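Local coordinates for ribosomal RNA small subunit methyltransferase E (PDB 5VM8), which probably methylates N3 of a uridine in small-subunit ribosomal RNA, with S-adenosyl methionine as the methyl donor, at residues Leu101-Glu106 against Ala233-Ile238; Cys120-Asp125 against Ala130-Arg135; Lys174-Ile179 against Gly203-Gln208; Ile195-Gly200 against Ala239-Leu244. All coordinates share one frame; numbering follows the deposited sequence.

The four contacts sample the knotted SPOUT methyltransferase domain from its core to its surface: contact 4 is buried, contacts 1 and 3 are partly buried, and contact 2 lies at the surface. Contacts 1 and 4 both use helix 232-244, about 8 Å apart between centres. The first half of this helix packs on helix 94-106, and the second half on strand 195-199, without any hydrogen bond between the segments, contact 4 adding CH-pi and Met-aromatic contacts. Contact 3 joins the neighbouring strand 173-177 to the turn leading into helix 207-215 and adds a single N-H...O hydrogen bond from an indole to its apolar packing. In contact 2 a guanidinium and a backbone carbonyl do most of the work.

Contact 1 of 4, residues Leu101-Glu106 against Ala233-Ile238; sequences LQKSVE and APLAAI
Leu235 reaches Ser104 and Lys103 across a helix-helix interface of the SPOUT domain, the knotted alpha/beta fold in which helices pack against a parallel sheet. Both methyls of Leu235 meet CB of Lys103, each at 3.8 Å, while its CD2 also comes to 3.7 Å from the backbone N of Ser104. With CG anti to the carbonyl carbon (chi1 -53°), the branched end of Leu235 is carried across to the other helix and lies against its backbone. One turn on, CD1 of Ile238 meets CB of Ser104 at 3.9 Å. The small serine thus receives two apolar ends at its CB, and there is no hydrogen bond between the segments.

The backbones explain this reach. The segment axes run almost parallel, 4° apart, and approach to 9.7 Å; the closest CA pair is that of Ser104 and Leu235. Further out, Ser104 also packs on Ile112 of strand 111-116, and Ile238 on Phe197 of strand 195-199, so both helices rest on the same sheet. Lys103 gives only the base of its side chain to the interface. Its chain bends at chi2 and chi4 and carries the ammonium group away, between two acceptors on its own helix: NZ donates to OE1 of Gln102 at 2.8 Å, and at 2.9 Å it forms a salt bridge with OE2 of Glu106, on that oxygen's syn lone pair.

Contact 2 of 4, residues Cys120-Asp125 against Ala130-Arg135; sequences CIVRLD and AKRLAR
The irregular chain of 120-125 passes beside the early turns of helix 128-147, with the CA atoms of Leu124 and Arg132 the closest pair at 8.2 Å. Arg132 spans the gap. Its chain, extended from CG to NE, brings the guanidinium side-on to the backbone O of Arg123, and two nitrogens grip that one oxygen. NH2 of Arg132 donates to Arg123 O at 3.0 Å, in the carbonyl plane and on a lone pair, whereas NE of Arg132 reaches the same O at 3.1 Å, nearly along the C=O axis. Both bonds are somewhat bent, at 148°.

Within the SPOUT domain this is a surface contact that ties the loop following strand 111-116 to the helix it leads into. CG1 of Val122 lies over one face of the guanidinium, toward its rim, and CD2 of Leu124 touches CD and NE of Arg132 at 4.0 Å, the two side chains crossing at about a right angle.

The side chain of Arg123 turns away from the helix and forms a salt bridge with Asp125 two residues on: NE of Arg123 meets OD1 of Asp125 at 2.9 Å, and NH2 of Arg123 meets OD2 of Asp125 at 2.9 Å, each oxygen using its syn lone pair.

Contact 3 of 4, residues Lys174-Ile179 against Gly203-Gln208; sequences KLIMSI and GGWTEQ
Strand 173-177 ends just as it passes the turn that leads into helix 207-215, and the CA atoms of Ser178 and Trp205 are the closest pair, 8.1 Å apart. That turn passes through Gly204 with a positive phi (89°). Thr206 then takes the N-cap position of the helix.

Trp205 bridges the space with two parts of its indole. Its CG stands anti to the carbonyl carbon (chi1 -58°), which directs the five-membered ring at the strand end. There NE1 of Trp205 donates to the backbone O of Met177 at 3.2 Å. The oxygen lies in the indole plane, but the N-H...O angle of 137° makes the bond a bent one, and the donor is tilted out of the carbonyl plane. Ile176 takes a face of the same ring: its CD1 sits 3.8 Å from the centroid of the five-membered ring of Trp205, a CH-pi contact, and its CG1 approaches NE1 of Trp205 to 3.6 Å. Ser178 adds its CB obliquely near CD1 of the indole, while its OG is hydrogen-bonded to Glu210 OE1 of helix 207-215.

In this region of the SPOUT fold, therefore, one flat side chain satisfies a carbonyl at the strand end with its edge and packs on an isoleucine with its face, so that the hydrogen bond and the CH-pi contact together probably limit rotation of the indole.

Contact 4 of 4, residues Ile195-Gly200 against Ala239-Leu244; sequences IVFMVG and AAMQTL
Met241 and Phe197 meet where the last turns of helix 232-244 pack on strand 195-199, a central strand of the parallel sheet in the SPOUT alpha/beta fold. Met241 makes the contact. Its chain, extended beyond CG, points across at the strand, and its terminal methyl settles over one face of Phe197. CE of Met241 is 3.9 Å from the centroid of the Phe197 ring, a CH-pi contact only 16° off the ring normal; its closest ring atom is CD1 of Phe197, at 3.8 Å. The sulfur stands farther back, SD of Met241 lying 5.1 Å from the Phe197 centroid in a Met-aromatic contact. The same SD also meets CG2 of Ile195 at 4.1 Å, where the two side chains cross obliquely.

The CB of Phe197 already points to the helix, and CG anti to the backbone N (chi1 169°) sets the ring against the methyl. CG2 of Val199 lies over the opposite face, and Pro234, Ala237 and Ile238 of the same helix also pack against the ring. Gln242 follows Met241 in sequence, but its amide bonds to OG of Ser81 and to the backbone O of Leu107.

With both ring faces occupied and no hydrogen bond between the segments, cohesion here depends on dispersion and shape, with the polarisable sulfur adding to the former.

Contact 1 of 4, residues Leu101-Glu106 against Ala233-Ile238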
loop_
_atom_site.group_PDB
_atom_site.type_symbol
_atom_site.label_atom_id
_atom_site.label_comp_id
_atom_site.label_asym_id
_atom_site.label_seq_id
_atom_site.Cartn_x
_atom_site.Cartn_y
_atom_site.Cartn_z
ATOM N N LEU A 101 3.070 0.933 -6.223
ATOM C CA LEU A 101 2.381 1.378 -5.019
ATOM C C LEU A 101 0.868 1.306 -5.197
ATOM O O LEU A 101 0.147 0.850 -4.302
ATOM C CB LEU A 101 2.837 2.793 -4.658
ATOM C CG LEU A 101 4.243 2.851 -4.038
ATOM C CD1 LEU A 101 4.824 4.254 -4.056
ATOM C CD2 LEU A 101 4.209 2.346 -2.592
ATOM N N GLN A 102 0.363 1.774 -6.336
ATOM C CA GLN A 102 -1.082 1.805 -6.535
ATOM C C GLN A 102 -1.675 0.399 -6.625
ATOM O O GLN A 102 -2.652 0.085 -5.937
ATOM C CB GLN A 102 -1.426 2.599 -7.787
ATOM C CG GLN A 102 -2.934 2.573 -8.105
ATOM C CD GLN A 102 -3.251 3.330 -9.375
ATOM O OE1 GLN A 102 -3.130 2.798 -10.478
ATOM N NE2 GLN A 102 -3.624 4.583 -9.227
ATOM N N LYS A 103 -1.099 -0.469 -7.473
ATOM C CA LYS A 103 -1.732 -1.764 -7.709
ATOM C C LYS A 103 -1.563 -2.691 -6.517
ATOM O O LYS A 103 -2.441 -3.518 -6.249
ATOM C CB LYS A 103 -1.191 -2.416 -8.983
ATOM C CG LYS A 103 -1.929 -1.979 -10.255
ATOM C CD LYS A 103 -1.820 -0.478 -10.438
ATOM C CE LYS A 103 -2.464 0.005 -11.693
ATOM N NZ LYS A 103 -3.914 0.271 -11.412
ATOM N N SER A 104 -0.452 -2.562 -5.784
ATOM C CA SER A 104 -0.248 -3.382 -4.605
ATOM C C SER A 104 -1.296 -3.067 -3.533
ATOM O O SER A 104 -1.700 -3.965 -2.774
ATOM C CB SER A 104 1.207 -3.221 -4.107
ATOM O OG SER A 104 1.375 -2.119 -3.241
ATOM N N VAL A 105 -1.741 -1.808 -3.463
ATOM C CA VAL A 105 -2.837 -1.425 -2.570
ATOM C C VAL A 105 -4.154 -2.031 -3.045
ATOM O O VAL A 105 -4.932 -2.551 -2.243
ATOM C CB VAL A 105 -2.933 0.111 -2.456
ATOM C CG1 VAL A 105 -4.202 0.512 -1.711
ATOM C CG2 VAL A 105 -1.679 0.679 -1.742
ATOM N N GLU A 106 -4.439 -1.959 -4.349
ATOM C CA GLU A 106 -5.637 -2.613 -4.863
ATOM C C GLU A 106 -5.613 -4.100 -4.554
ATOM O O GLU A 106 -6.664 -4.694 -4.288
ATOM C CB GLU A 106 -5.791 -2.426 -6.375
ATOM C CG GLU A 106 -5.999 -0.990 -6.848
ATOM C CD GLU A 106 -5.871 -0.869 -8.374
ATOM O OE1 GLU A 106 -6.351 -1.774 -9.096
ATOM O OE2 GLU A 106 -5.212 0.059 -8.855
ATOM N N ALA A 233 6.124 -8.229 -11.756
ATOM C CA ALA A 233 6.549 -9.350 -10.911
ATOM C C ALA A 233 6.081 -9.217 -9.459
ATOM O O ALA A 233 5.481 -10.175 -8.946
ATOM C CB ALA A 233 8.067 -9.518 -11.000
ATOM N N PRO A 234 6.295 -8.103 -8.752
ATOM C CA PRO A 234 5.714 -8.001 -7.398
ATOM C C PRO A 234 4.193 -7.985 -7.379
ATOM O O PRO A 234 3.579 -8.533 -6.455
ATOM C CB PRO A 234 6.277 -6.670 -6.870
ATOM C CG PRO A 234 6.700 -5.881 -8.095
ATOM C CD PRO A 234 7.175 -6.954 -9.058
ATOM N N LEU A 235 3.558 -7.352 -8.366
ATOM C CA LEU A 235 2.104 -7.375 -8.442
ATOM C C LEU A 235 1.596 -8.798 -8.652
ATOM O O LEU A 235 0.675 -9.252 -7.960
ATOM C CB LEU A 235 1.620 -6.442 -9.552
ATOM C CG LEU A 235 2.215 -5.050 -9.387
ATOM C CD1 LEU A 235 1.808 -4.141 -10.536
ATOM C CD2 LEU A 235 1.803 -4.483 -8.040
ATOM N N ALA A 236 2.176 -9.513 -9.621
ATOM C CA ALA A 236 1.736 -10.881 -9.866
ATOM C C ALA A 236 1.919 -11.736 -8.622
ATOM O O ALA A 236 1.072 -12.580 -8.317
ATOM C CB ALA A 236 2.481 -11.476 -11.062
ATOM N N ALA A 237 2.996 -11.481 -7.855
ATOM C CA ALA A 237 3.308 -12.281 -6.676
ATOM C C ALA A 237 2.288 -12.064 -5.572
ATOM O O ALA A 237 1.817 -13.030 -4.950
ATOM C CB ALA A 237 4.723 -11.960 -6.186
ATOM N N ILE A 238 1.925 -10.803 -5.321
ATOM C CA ILE A 238 0.929 -10.492 -4.295
ATOM C C ILE A 238 -0.422 -11.122 -4.642
ATOM O O ILE A 238 -1.093 -11.692 -3.770
ATOM C CB ILE A 238 0.825 -8.966 -4.109
ATOM C CG1 ILE A 238 2.164 -8.420 -3.592
ATOM C CG2 ILE A 238 -0.326 -8.592 -3.186
ATOM C CD1 ILE A 238 2.308 -6.881 -3.571
#

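Contact 2 of 4, residues Cys120-Asp125 against Ala130-Arg135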
loop_
_atom_site.group_PDB
_atom_site.type_symbol
_atom_site.label_atom_id
_atom_site.label_comp_id
_atom_site.label_asym_id
_atom_site.label_seq_id
_atom_site.Cartn_x
_atom_site.Cartn_y
_atom_site.Cartn_z
ATOM N N CYS A 120 19.743 2.089 -6.616
ATOM C CA CYS A 120 18.805 3.194 -6.637
ATOM C C CYS A 120 19.322 4.328 -7.517
ATOM O O CYS A 120 20.448 4.797 -7.344
ATOM C CB CYS A 120 18.569 3.691 -5.216
ATOM S SG CYS A 120 17.390 5.019 -5.125
ATOM N N ILE A 121 18.480 4.780 -8.449
ATOM C CA ILE A 121 18.753 5.890 -9.351
ATOM C C ILE A 121 17.790 7.054 -9.111
ATOM O O ILE A 121 17.667 7.941 -9.952
ATOM C CB ILE A 121 18.713 5.439 -10.823
ATOM C CG1 ILE A 121 17.351 4.798 -11.133
ATOM C CG2 ILE A 121 19.884 4.520 -11.122
ATOM C CD1 ILE A 121 17.253 4.076 -12.475
ATOM N N VAL A 122 17.119 7.075 -7.966
ATOM C CA VAL A 122 16.191 8.143 -7.638
ATOM C C VAL A 122 16.896 9.117 -6.703
ATOM O O VAL A 122 17.473 8.725 -5.677
ATOM C CB VAL A 122 14.890 7.607 -7.006
ATOM C CG1 VAL A 122 14.042 8.772 -6.487
ATOM C CG2 VAL A 122 14.074 6.770 -8.019
ATOM N N ARG A 123 16.854 10.385 -7.067
ATOM C CA ARG A 123 17.470 11.420 -6.262
ATOM C C ARG A 123 16.657 11.624 -4.988
ATOM O O ARG A 123 15.445 11.834 -5.045
ATOM C CB ARG A 123 17.551 12.699 -7.097
ATOM C CG ARG A 123 18.079 13.881 -6.350
ATOM C CD ARG A 123 18.814 14.816 -7.244
ATOM N NE ARG A 123 19.366 15.897 -6.460
ATOM C CZ ARG A 123 19.234 17.178 -6.763
ATOM N NH1 ARG A 123 18.575 17.539 -7.851
ATOM N NH2 ARG A 123 19.773 18.100 -5.982
ATOM N N LEU A 124 17.311 11.542 -3.826
ATOM C CA LEU A 124 16.599 11.688 -2.557
ATOM C C LEU A 124 17.143 12.776 -1.632
ATOM O O LEU A 124 16.629 12.909 -0.517
ATOM C CB LEU A 124 16.580 10.356 -1.788
ATOM C CG LEU A 124 15.971 9.110 -2.449
ATOM C CD1 LEU A 124 16.138 7.938 -1.550
ATOM C CD2 LEU A 124 14.494 9.282 -2.770
ATOM N N ASP A 125 18.145 13.564 -2.054
ATOM C CA ASP A 125 18.748 14.564 -1.177
ATOM C C ASP A 125 17.833 15.780 -1.005
ATOM O O ASP A 125 16.841 15.972 -1.726
ATOM C CB ASP A 125 20.100 15.024 -1.718
ATOM C CG ASP A 125 20.041 15.419 -3.182
ATOM O OD1 ASP A 125 20.065 14.516 -4.038
ATOM O OD2 ASP A 125 19.958 16.624 -3.479
ATOM N N ALA A 130 11.359 13.394 1.690
ATOM C CA ALA A 130 10.075 13.708 2.307
ATOM C C ALA A 130 8.995 13.973 1.262
ATOM O O ALA A 130 7.841 13.565 1.434
ATOM C CB ALA A 130 10.222 14.930 3.226
ATOM N N LYS A 131 9.339 14.668 0.175
ATOM C CA LYS A 131 8.321 14.990 -0.818
ATOM C C LYS A 131 7.854 13.741 -1.556
ATOM O O LYS A 131 6.663 13.610 -1.849
ATOM C CB LYS A 131 8.840 16.045 -1.796
ATOM C CG LYS A 131 9.186 17.394 -1.144
ATOM C CD LYS A 131 9.356 18.497 -2.213
ATOM C CE LYS A 131 9.776 19.829 -1.628
ATOM N NZ LYS A 131 10.111 20.765 -2.731
ATOM N N ARG A 132 8.766 12.803 -1.841
ATOM C CA ARG A 132 8.371 11.556 -2.496
ATOM C C ARG A 132 7.541 10.680 -1.565
ATOM O O ARG A 132 6.519 10.117 -1.978
ATOM C CB ARG A 132 9.603 10.787 -2.988
ATOM C CG ARG A 132 10.457 11.543 -3.980
ATOM C CD ARG A 132 11.310 10.614 -4.828
ATOM N NE ARG A 132 12.386 11.348 -5.495
ATOM C CZ ARG A 132 12.330 11.877 -6.720
ATOM N NH1 ARG A 132 11.232 11.765 -7.476
ATOM N NH2 ARG A 132 13.392 12.533 -7.187
ATOM N N LEU A 133 7.966 10.551 -0.304
ATOM C CA LEU A 133 7.186 9.791 0.664
ATOM C C LEU A 133 5.753 10.323 0.743
ATOM O O LEU A 133 4.788 9.552 0.679
ATOM C CB LEU A 133 7.874 9.846 2.039
ATOM C CG LEU A 133 7.287 8.957 3.138
ATOM C CD1 LEU A 133 7.305 7.523 2.701
ATOM C CD2 LEU A 133 8.039 9.099 4.474
ATOM N N ALA A 134 5.602 11.651 0.828
ATOM C CA ALA A 134 4.276 12.244 0.921
ATOM C C ALA A 134 3.467 12.006 -0.347
ATOM O O ALA A 134 2.256 11.761 -0.282
ATOM C CB ALA A 134 4.396 13.748 1.209
ATOM N N ARG A 135 4.114 12.060 -1.514
ATOM C CA ARG A 135 3.393 11.747 -2.742
ATOM C C ARG A 135 3.051 10.264 -2.797
ATOM O O ARG A 135 1.932 9.893 -3.172
ATOM C CB ARG A 135 4.209 12.179 -3.963
ATOM C CG ARG A 135 3.397 12.209 -5.247
ATOM C CD ARG A 135 4.194 12.714 -6.454
ATOM N NE ARG A 135 3.591 12.213 -7.680
ATOM C CZ ARG A 135 3.897 11.050 -8.244
ATOM N NH1 ARG A 135 3.243 10.671 -9.337
ATOM N NH2 ARG A 135 4.847 10.262 -7.720
#

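Contact 3 of 4, residues Lys174-Ile179 against Gly203-Gln208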
loop_
_atom_site.group_PDB
_atom_site.type_symbol
_atom_site.label_atom_id
_atom_site.label_comp_id
_atom_site.label_asym_id
_atom_site.label_seq_id
_atom_site.Cartn_x
_atom_site.Cartn_y
_atom_site.Cartn_z
ATOM N N LYS A 174 9.734 -14.822 5.059
ATOM C CA LYS A 174 10.633 -13.805 4.523
ATOM C C LYS A 174 11.039 -14.229 3.119
ATOM O O LYS A 174 11.735 -15.237 2.938
ATOM C CB LYS A 174 11.832 -13.611 5.449
ATOM C CG LYS A 174 11.400 -13.347 6.894
ATOM C CD LYS A 174 12.592 -12.983 7.811
ATOM C CE LYS A 174 13.274 -14.211 8.411
ATOM N NZ LYS A 174 12.461 -14.841 9.483
ATOM N N LEU A 175 10.579 -13.463 2.143
ATOM C CA LEU A 175 10.641 -13.799 0.736
ATOM C C LEU A 175 11.365 -12.689 -0.011
ATOM O O LEU A 175 11.119 -11.505 0.238
ATOM C CB LEU A 175 9.216 -13.976 0.183
ATOM C CG LEU A 175 8.417 -15.059 0.914
ATOM C CD1 LEU A 175 7.056 -15.248 0.269
ATOM C CD2 LEU A 175 9.166 -16.413 0.985
ATOM N N ILE A 176 12.257 -13.073 -0.923
ATOM C CA ILE A 176 12.889 -12.143 -1.840
ATOM C C ILE A 176 12.703 -12.670 -3.256
ATOM O O ILE A 176 12.915 -13.864 -3.512
ATOM C CB ILE A 176 14.382 -11.916 -1.496
ATOM C CG1 ILE A 176 14.998 -10.920 -2.467
ATOM C CG2 ILE A 176 15.166 -13.225 -1.477
ATOM C CD1 ILE A 176 16.458 -10.543 -2.163
ATOM N N MET A 177 12.239 -11.798 -4.157
ATOM C CA MET A 177 12.127 -12.154 -5.572
ATOM C C MET A 177 13.500 -12.160 -6.202
ATOM O O MET A 177 14.140 -11.117 -6.347
ATOM C CB MET A 177 11.216 -11.205 -6.338
ATOM C CG MET A 177 9.777 -11.311 -5.946
ATOM S SD MET A 177 8.675 -11.153 -7.370
ATOM C CE MET A 177 9.411 -12.320 -8.514
ATOM N N SER A 178 13.941 -13.337 -6.585
ATOM C CA SER A 178 15.262 -13.482 -7.137
ATOM C C SER A 178 15.300 -14.833 -7.785
ATOM O O SER A 178 14.596 -15.742 -7.348
ATOM C CB SER A 178 16.341 -13.393 -6.039
ATOM O OG SER A 178 17.599 -13.762 -6.553
ATOM N N ILE A 179 16.167 -14.977 -8.791
ATOM C CA ILE A 179 16.266 -16.242 -9.487
ATOM C C ILE A 179 17.333 -17.121 -8.876
ATOM O O ILE A 179 17.480 -18.279 -9.275
ATOM C CB ILE A 179 16.566 -15.990 -10.976
ATOM C CG1 ILE A 179 16.012 -17.125 -11.848
ATOM C CG2 ILE A 179 18.078 -15.805 -11.186
ATOM C CD1 ILE A 179 15.729 -16.700 -13.284
ATOM N N GLY A 203 17.443 -1.839 -11.772
ATOM C CA GLY A 203 18.755 -2.452 -11.911
ATOM C C GLY A 203 18.919 -3.781 -11.200
ATOM O O GLY A 203 19.912 -4.477 -11.445
ATOM N N GLY A 204 18.001 -4.128 -10.290
ATOM C CA GLY A 204 18.049 -5.420 -9.639
ATOM C C GLY A 204 18.888 -5.443 -8.375
ATOM O O GLY A 204 19.364 -4.425 -7.862
ATOM N N TRP A 205 19.035 -6.653 -7.843
ATOM C CA TRP A 205 19.858 -6.885 -6.661
ATOM C C TRP A 205 21.337 -7.057 -7.008
ATOM O O TRP A 205 21.681 -7.649 -8.034
ATOM C CB TRP A 205 19.393 -8.143 -5.926
ATOM C CG TRP A 205 17.966 -8.133 -5.474
ATOM C CD1 TRP A 205 16.995 -9.051 -5.776
ATOM C CD2 TRP A 205 17.357 -7.167 -4.615
ATOM N NE1 TRP A 205 15.826 -8.714 -5.143
ATOM C CE2 TRP A 205 16.021 -7.559 -4.428
ATOM C CE3 TRP A 205 17.819 -6.002 -3.981
ATOM C CZ2 TRP A 205 15.139 -6.844 -3.617
ATOM C CZ3 TRP A 205 16.936 -5.276 -3.196
ATOM C CH2 TRP A 205 15.604 -5.691 -3.036
ATOM N N THR A 206 22.219 -6.579 -6.120
ATOM C CA THR A 206 23.624 -6.985 -6.241
ATOM C C THR A 206 23.841 -8.359 -5.604
ATOM O O THR A 206 23.066 -8.815 -4.756
ATOM C CB THR A 206 24.622 -5.982 -5.602
ATOM O OG1 THR A 206 24.481 -5.970 -4.171
ATOM C CG2 THR A 206 24.526 -4.575 -6.175
ATOM N N GLU A 207 24.940 -8.995 -6.014
ATOM C CA GLU A 207 25.304 -10.315 -5.502
ATOM C C GLU A 207 25.408 -10.311 -3.982
ATOM O O GLU A 207 24.912 -11.227 -3.315
ATOM C CB GLU A 207 26.633 -10.737 -6.143
ATOM C CG GLU A 207 27.098 -12.167 -5.909
ATOM C CD GLU A 207 28.577 -12.361 -6.274
ATOM O OE1 GLU A 207 29.256 -11.354 -6.570
ATOM O OE2 GLU A 207 29.065 -13.512 -6.261
ATOM N N GLN A 208 26.030 -9.267 -3.419
ATOM C CA GLN A 208 26.145 -9.133 -1.968
ATOM C C GLN A 208 24.781 -8.895 -1.331
ATOM O O GLN A 208 24.510 -9.386 -0.231
ATOM C CB GLN A 208 27.127 -8.004 -1.607
#

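Contact 4 of 4, residues Ile195-Gly200 against Ala239-Leu244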
loop_
_atom_site.group_PDB
_atom_site.type_symbol
_atom_site.label_atom_id
_atom_site.label_comp_id
_atom_site.label_asym_id
_atom_site.label_seq_id
_atom_site.Cartn_x
_atom_site.Cartn_y
_atom_site.Cartn_z
ATOM N N ILE A 195 3.787 -12.175 6.191
ATOM C CA ILE A 195 4.688 -12.292 5.052
ATOM C C ILE A 195 5.409 -10.965 4.858
ATOM O O ILE A 195 4.794 -9.894 4.916
ATOM C CB ILE A 195 3.933 -12.676 3.764
ATOM C CG1 ILE A 195 3.273 -14.043 3.912
ATOM C CG2 ILE A 195 4.864 -12.639 2.542
ATOM C CD1 ILE A 195 2.226 -14.312 2.850
ATOM N N VAL A 196 6.713 -11.050 4.611
ATOM C CA VAL A 196 7.548 -9.908 4.283
ATOM C C VAL A 196 8.158 -10.230 2.937
ATOM O O VAL A 196 8.797 -11.277 2.762
ATOM C CB VAL A 196 8.620 -9.640 5.351
ATOM C CG1 VAL A 196 9.569 -8.564 4.879
ATOM C CG2 VAL A 196 7.948 -9.203 6.632
ATOM N N PHE A 197 7.963 -9.331 1.991
ATOM C CA PHE A 197 8.253 -9.601 0.605
ATOM C C PHE A 197 9.138 -8.485 0.077
ATOM O O PHE A 197 8.757 -7.316 0.162
ATOM C CB PHE A 197 6.878 -9.675 -0.086
ATOM C CG PHE A 197 6.906 -9.684 -1.558
ATOM C CD1 PHE A 197 7.684 -10.589 -2.241
ATOM C CD2 PHE A 197 6.058 -8.854 -2.261
ATOM C CE1 PHE A 197 7.670 -10.639 -3.616
ATOM C CE2 PHE A 197 6.041 -8.886 -3.635
ATOM C CZ PHE A 197 6.851 -9.802 -4.314
ATOM N N MET A 198 10.288 -8.844 -0.507
ATOM C CA MET A 198 11.318 -7.874 -0.878
ATOM C C MET A 198 11.493 -7.819 -2.387
ATOM O O MET A 198 11.681 -8.855 -3.038
ATOM C CB MET A 198 12.662 -8.183 -0.272
ATOM C CG MET A 198 12.749 -8.014 1.196
ATOM S SD MET A 198 14.458 -7.549 1.472
ATOM C CE MET A 198 14.419 -6.170 0.318
ATOM N N VAL A 199 11.445 -6.613 -2.941
ATOM C CA VAL A 199 11.538 -6.438 -4.381
ATOM C C VAL A 199 12.612 -5.410 -4.712
ATOM O O VAL A 199 12.714 -4.372 -4.051
ATOM C CB VAL A 199 10.174 -6.030 -4.982
ATOM C CG1 VAL A 199 10.278 -5.922 -6.475
ATOM C CG2 VAL A 199 9.124 -7.064 -4.591
ATOM N N GLY A 200 13.374 -5.679 -5.768
ATOM C CA GLY A 200 14.420 -4.789 -6.193
ATOM C C GLY A 200 14.000 -3.707 -7.165
ATOM O O GLY A 200 12.848 -3.627 -7.604
ATOM N N ALA A 239 -0.806 -11.089 -5.926
ATOM C CA ALA A 239 -2.040 -11.753 -6.348
ATOM C C ALA A 239 -1.931 -13.256 -6.145
ATOM O O ALA A 239 -2.889 -13.908 -5.700
ATOM C CB ALA A 239 -2.367 -11.427 -7.817
ATOM N N ALA A 240 -0.770 -13.823 -6.476
ATOM C CA ALA A 240 -0.531 -15.240 -6.224
ATOM C C ALA A 240 -0.612 -15.552 -4.731
ATOM O O ALA A 240 -1.130 -16.602 -4.333
ATOM C CB ALA A 240 0.838 -15.647 -6.783
ATOM N N MET A 241 -0.104 -14.644 -3.891
ATOM C CA MET A 241 -0.180 -14.851 -2.445
ATOM C C MET A 241 -1.623 -14.801 -1.958
ATOM O O MET A 241 -2.014 -15.582 -1.083
ATOM C CB MET A 241 0.657 -13.797 -1.714
ATOM C CG MET A 241 2.151 -13.944 -1.856
ATOM S SD MET A 241 3.071 -12.560 -1.092
ATOM C CE MET A 241 4.603 -12.750 -1.983
ATOM N N GLN A 242 -2.424 -13.858 -2.480
ATOM C CA GLN A 242 -3.836 -13.810 -2.104
ATOM C C GLN A 242 -4.594 -15.056 -2.572
ATOM O O GLN A 242 -5.606 -15.430 -1.962
ATOM C CB GLN A 242 -4.521 -12.542 -2.660
ATOM C CG GLN A 242 -3.930 -11.180 -2.202
ATOM C CD GLN A 242 -4.070 -10.894 -0.694
ATOM O OE1 GLN A 242 -4.562 -11.715 0.092
ATOM N NE2 GLN A 242 -3.625 -9.717 -0.295
ATOM N N THR A 243 -4.137 -15.693 -3.654
ATOM C CA THR A 243 -4.784 -16.902 -4.163
ATOM C C THR A 243 -4.446 -18.127 -3.301
ATOM O O THR A 243 -5.322 -18.970 -3.036
ATOM C CB THR A 243 -4.386 -17.110 -5.631
ATOM O OG1 THR A 243 -4.777 -15.968 -6.393
ATOM C CG2 THR A 243 -5.016 -18.356 -6.215
ATOM N N LEU A 244 -3.195 -18.219 -2.819
ATOM C CA LEU A 244 -2.776 -19.341 -1.970
ATOM C C LEU A 244 -3.172 -19.148 -0.507
ATOM O O LEU A 244 -3.531 -20.109 0.167
ATOM C CB LEU A 244 -1.259 -19.528 -2.054
ATOM C CG LEU A 244 -0.726 -20.010 -3.397
ATOM C CD1 LEU A 244 0.777 -19.862 -3.481
ATOM C CD2 LEU A 244 -1.141 -21.459 -3.578
#